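Local coordinates for uncharacterized protein lp_1913 (Lactobacillus plantarum, PDB 3FLH) that is of unknown function but carries a rhodanese-like domain, a fold that in relatives often serves sulfur transfer or phosphatase-type chemistry, at residues 35-40 / 75-80. Sequence-based numbering, arbitrary orientation.
Sequences VLDVRN and VVYDWT
The ring of Tyr77 leans across Asp37. CA of Asp37 sits over one ring face, offset toward the rim, in a CH-pi contact 4.0 Å from the centroid. The Tyr77 CG lies between its own backbone N and carbonyl carbon (chi1 74°), which starts the ring toward the neighbouring strand. CG1 of Val35 meets the ring edge in its plane, 3.3 Å from Tyr77 CE2. Tyr77 OH makes a weak hydrogen bond to Asp37 OD2 at 2.6 Å and also bonds to the backbone N of Ile50. On the other face of the sheet Leu36 CD1 packs on Val76. Val38 CG1, from the loop, joins it, and helix 85-95 covers Val38 and Val76. The strands 33-37 and 73-77 are parallel neighbours inside the sheet of the rhodanese-like domain. Leu36 N bonds almost straight to Val75 O (2.7 Å, 175°), and just past the end of strand 33-37, Val38 N hydrogen-bonds to Tyr77 O at 3.1 Å. Arg39 grips the Asp37 carboxylate side-on, NE to the syn lone pair of OD1 and NH2 to OD2. Arg39 N also bonds to OD1, closing an Asx turn. An alanine in place of Asp37 would probably leave the buried Arg39 guanidinium without this counter-charge and open the turn. Asp48 holds Arg39 NH1 in a second salt bridge. CG of Arg39 lies 3.3 Å from Asp78 OD1, while Asp78 OD2 bonds to Thr83. One water links Asn40 N to Asp78 OD1.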
ATOM      1  N   VAL B  35      -0.845  20.542   4.020  1.00 10.39           N
ATOM      2  CA  VAL B  35      -1.195  19.184   4.414  1.00 14.97           C
ATOM      3  C   VAL B  35      -2.701  19.062   4.670  1.00 17.15           C
ATOM      4  O   VAL B  35      -3.285  19.887   5.383  1.00 14.86           O
ATOM      5  CB  VAL B  35      -0.421  18.781   5.711  1.00 15.37           C
ATOM      6  CG1 VAL B  35      -0.766  17.358   6.124  1.00 11.35           C
ATOM      7  CG2 VAL B  35       1.081  18.907   5.483  1.00 13.09           C
ATOM      8  N   LEU B  36      -3.315  18.039   4.079  1.00  7.89           N
ATOM      9  CA  LEU B  36      -4.746  17.773   4.229  1.00 11.93           C
ATOM     10  C   LEU B  36      -4.965  16.443   4.918  1.00 18.55           C
ATOM     11  O   LEU B  36      -4.522  15.399   4.427  1.00 12.83           O
ATOM     12  CB  LEU B  36      -5.445  17.715   2.867  1.00 10.41           C
ATOM     13  CG  LEU B  36      -5.255  18.895   1.917  1.00 11.86           C
ATOM     14  CD1 LEU B  36      -6.043  18.640   0.629  1.00 10.10           C
ATOM     15  CD2 LEU B  36      -5.729  20.184   2.595  1.00 12.70           C
ATOM     16  N   ASP B  37      -5.650  16.481   6.057  1.00 10.42           N
ATOM     17  CA  ASP B  37      -5.955  15.275   6.825  1.00 11.57           C
ATOM     18  C   ASP B  37      -7.271  14.764   6.241  1.00 11.12           C
ATOM     19  O   ASP B  37      -8.325  15.330   6.512  1.00 11.09           O
ATOM     20  CB  ASP B  37      -6.145  15.636   8.306  1.00  6.65           C
ATOM     21  CG  ASP B  37      -6.248  14.425   9.199  1.00  8.56           C
ATOM     22  OD1 ASP B  37      -6.955  13.458   8.833  1.00 14.32           O
ATOM     23  OD2 ASP B  37      -5.619  14.431  10.289  1.00 14.08           O
ATOM     24  N   VAL B  38      -7.215  13.707   5.439  1.00 15.93           N
ATOM     25  CA  VAL B  38      -8.431  13.189   4.817  1.00 13.63           C
ATOM     26  C   VAL B  38      -9.108  12.046   5.568  1.00 16.72           C
ATOM     27  O   VAL B  38      -9.945  11.344   5.001  1.00 17.14           O
ATOM     28  CB  VAL B  38      -8.165  12.735   3.365  1.00  8.70           C
ATOM     29  CG1 VAL B  38      -7.571  13.891   2.565  1.00 11.46           C
ATOM     30  CG2 VAL B  38      -7.222  11.545   3.351  1.00 10.49           C
ATOM     31  N   ARG B  39      -8.753  11.859   6.837  1.00 14.29           N
ATOM     32  CA  ARG B  39      -9.361  10.801   7.648  1.00 20.26           C
ATOM     33  C   ARG B  39     -10.848  11.113   7.854  1.00 23.37           C
ATOM     34  O   ARG B  39     -11.278  12.250   7.666  1.00 20.03           O
ATOM     35  CB  ARG B  39      -8.679  10.708   9.022  1.00 14.05           C
ATOM     36  CG  ARG B  39      -7.236  10.204   9.028  1.00 15.04           C
ATOM     37  CD  ARG B  39      -6.664  10.216  10.452  1.00 12.76           C
ATOM     38  NE  ARG B  39      -6.601  11.572  11.001  1.00 15.22           N
ATOM     39  CZ  ARG B  39      -6.489  11.862  12.296  1.00 16.22           C
ATOM     40  NH1 ARG B  39      -6.425  10.892  13.200  1.00 12.54           N
ATOM     41  NH2 ARG B  39      -6.447  13.132  12.690  1.00  9.92           N
ATOM     42  N   ASN B  40     -11.630  10.107   8.243  1.00 26.80           N
ATOM     43  CA  ASN B  40     -13.055  10.312   8.482  1.00 23.54           C
ATOM     44  C   ASN B  40     -13.257  11.224   9.692  1.00 30.35           C
ATOM     45  O   ASN B  40     -12.465  11.208  10.638  1.00 24.91           O
ATOM     46  CB  ASN B  40     -13.773   8.973   8.696  1.00 32.92           C
ATOM     47  CG  ASN B  40     -13.065   8.074   9.695  1.00 46.29           C
ATOM     48  OD1 ASN B  40     -12.560   7.007   9.335  1.00 50.72           O
ATOM     49  ND2 ASN B  40     -13.025   8.499  10.955  1.00 44.33           N
ATOM     50  N   VAL B  75      -0.668  17.815   0.205  1.00 15.10           N
ATOM     51  CA  VAL B  75      -0.197  16.509   0.657  1.00 17.14           C
ATOM     52  C   VAL B  75      -1.332  15.904   1.484  1.00 14.98           C
ATOM     53  O   VAL B  75      -1.739  16.467   2.498  1.00 14.29           O
ATOM     54  CB  VAL B  75       1.078  16.641   1.538  1.00 14.82           C
ATOM     55  CG1 VAL B  75       1.562  15.268   1.986  1.00 14.12           C
ATOM     56  CG2 VAL B  75       2.181  17.355   0.753  1.00 23.72           C
ATOM     57  N   VAL B  76      -1.847  14.762   1.047  1.00 13.42           N
ATOM     58  CA  VAL B  76      -2.943  14.119   1.758  1.00 10.48           C
ATOM     59  C   VAL B  76      -2.454  12.922   2.571  1.00 13.04           C
ATOM     60  O   VAL B  76      -1.403  12.361   2.278  1.00 12.51           O
ATOM     61  CB  VAL B  76      -4.032  13.623   0.768  1.00  8.36           C
ATOM     62  CG1 VAL B  76      -4.587  14.785  -0.037  1.00 12.92           C
ATOM     63  CG2 VAL B  76      -3.442  12.578  -0.165  1.00  8.09           C
ATOM     64  N   TYR B  77      -3.214  12.544   3.597  1.00 12.87           N
ATOM     65  CA  TYR B  77      -2.864  11.385   4.412  1.00 15.85           C
ATOM     66  C   TYR B  77      -4.054  10.837   5.191  1.00 10.54           C
ATOM     67  O   TYR B  77      -4.943  11.583   5.607  1.00 10.90           O
ATOM     68  CB  TYR B  77      -1.724  11.726   5.386  1.00 11.13           C
ATOM     69  CG  TYR B  77      -2.130  12.600   6.560  1.00 12.71           C
ATOM     70  CD1 TYR B  77      -2.770  12.052   7.681  1.00  7.13           C
ATOM     71  CD2 TYR B  77      -1.856  13.969   6.557  1.00 13.57           C
ATOM     72  CE1 TYR B  77      -3.120  12.850   8.767  1.00 11.63           C
ATOM     73  CE2 TYR B  77      -2.201  14.775   7.639  1.00 15.09           C
ATOM     74  CZ  TYR B  77      -2.825  14.213   8.733  1.00 11.98           C
ATOM     75  OH  TYR B  77      -3.126  15.002   9.810  1.00 13.17           O
ATOM     76  N   ASP B  78      -4.068   9.522   5.370  1.00  7.08           N
ATOM     77  CA  ASP B  78      -5.117   8.864   6.131  1.00  7.82           C
ATOM     78  C   ASP B  78      -4.381   8.363   7.364  1.00 14.66           C
ATOM     79  O   ASP B  78      -3.182   8.631   7.522  1.00 11.34           O
ATOM     80  CB  ASP B  78      -5.722   7.696   5.332  1.00 15.99           C
ATOM     81  CG  ASP B  78      -6.988   7.118   5.978  1.00 19.88           C
ATOM     82  OD1 ASP B  78      -7.518   7.713   6.944  1.00 18.90           O
ATOM     83  OD2 ASP B  78      -7.467   6.065   5.508  1.00 17.22           O
ATOM     84  N   TRP B  79      -5.068   7.641   8.237  1.00 12.06           N
ATOM     85  CA  TRP B  79      -4.410   7.173   9.451  1.00 15.64           C
ATOM     86  C   TRP B  79      -3.263   6.218   9.156  1.00 17.25           C
ATOM     87  O   TRP B  79      -2.271   6.182   9.883  1.00 13.51           O
ATOM     88  CB  TRP B  79      -5.422   6.526  10.404  1.00 20.48           C
ATOM     89  CG  TRP B  79      -6.014   5.229   9.942  1.00 15.43           C
ATOM     90  CD1 TRP B  79      -6.962   5.049   8.976  1.00 21.68           C
ATOM     91  CD2 TRP B  79      -5.718   3.930  10.462  1.00 17.88           C
ATOM     92  NE1 TRP B  79      -7.281   3.711   8.867  1.00 17.32           N
ATOM     93  CE2 TRP B  79      -6.529   3.003   9.769  1.00 25.28           C
ATOM     94  CE3 TRP B  79      -4.845   3.459  11.452  1.00 25.51           C
ATOM     95  CZ2 TRP B  79      -6.493   1.627  10.034  1.00 21.15           C
ATOM     96  CZ3 TRP B  79      -4.810   2.088  11.716  1.00 30.91           C
ATOM     97  CH2 TRP B  79      -5.630   1.192  11.008  1.00 19.41           C
ATOM     98  N   THR B  80      -3.383   5.463   8.072  1.00 17.12           N
ATOM     99  CA  THR B  80      -2.340   4.519   7.714  1.00 22.27           C
ATOM    100  C   THR B  80      -2.193   4.458   6.196  1.00 16.56           C
ATOM    101  O   THR B  80      -3.129   4.772   5.459  1.00 20.12           O
ATOM    102  CB  THR B  80      -2.673   3.115   8.279  1.00 24.81           C
ATOM    103  OG1 THR B  80      -1.507   2.289   8.231  1.00 33.29           O
ATOM    104  CG2 THR B  80      -3.786   2.465   7.469  1.00 22.39           C
TER
HETATM  105  O   HOH W   1     -10.138   7.625   8.404  1.00 27.28           O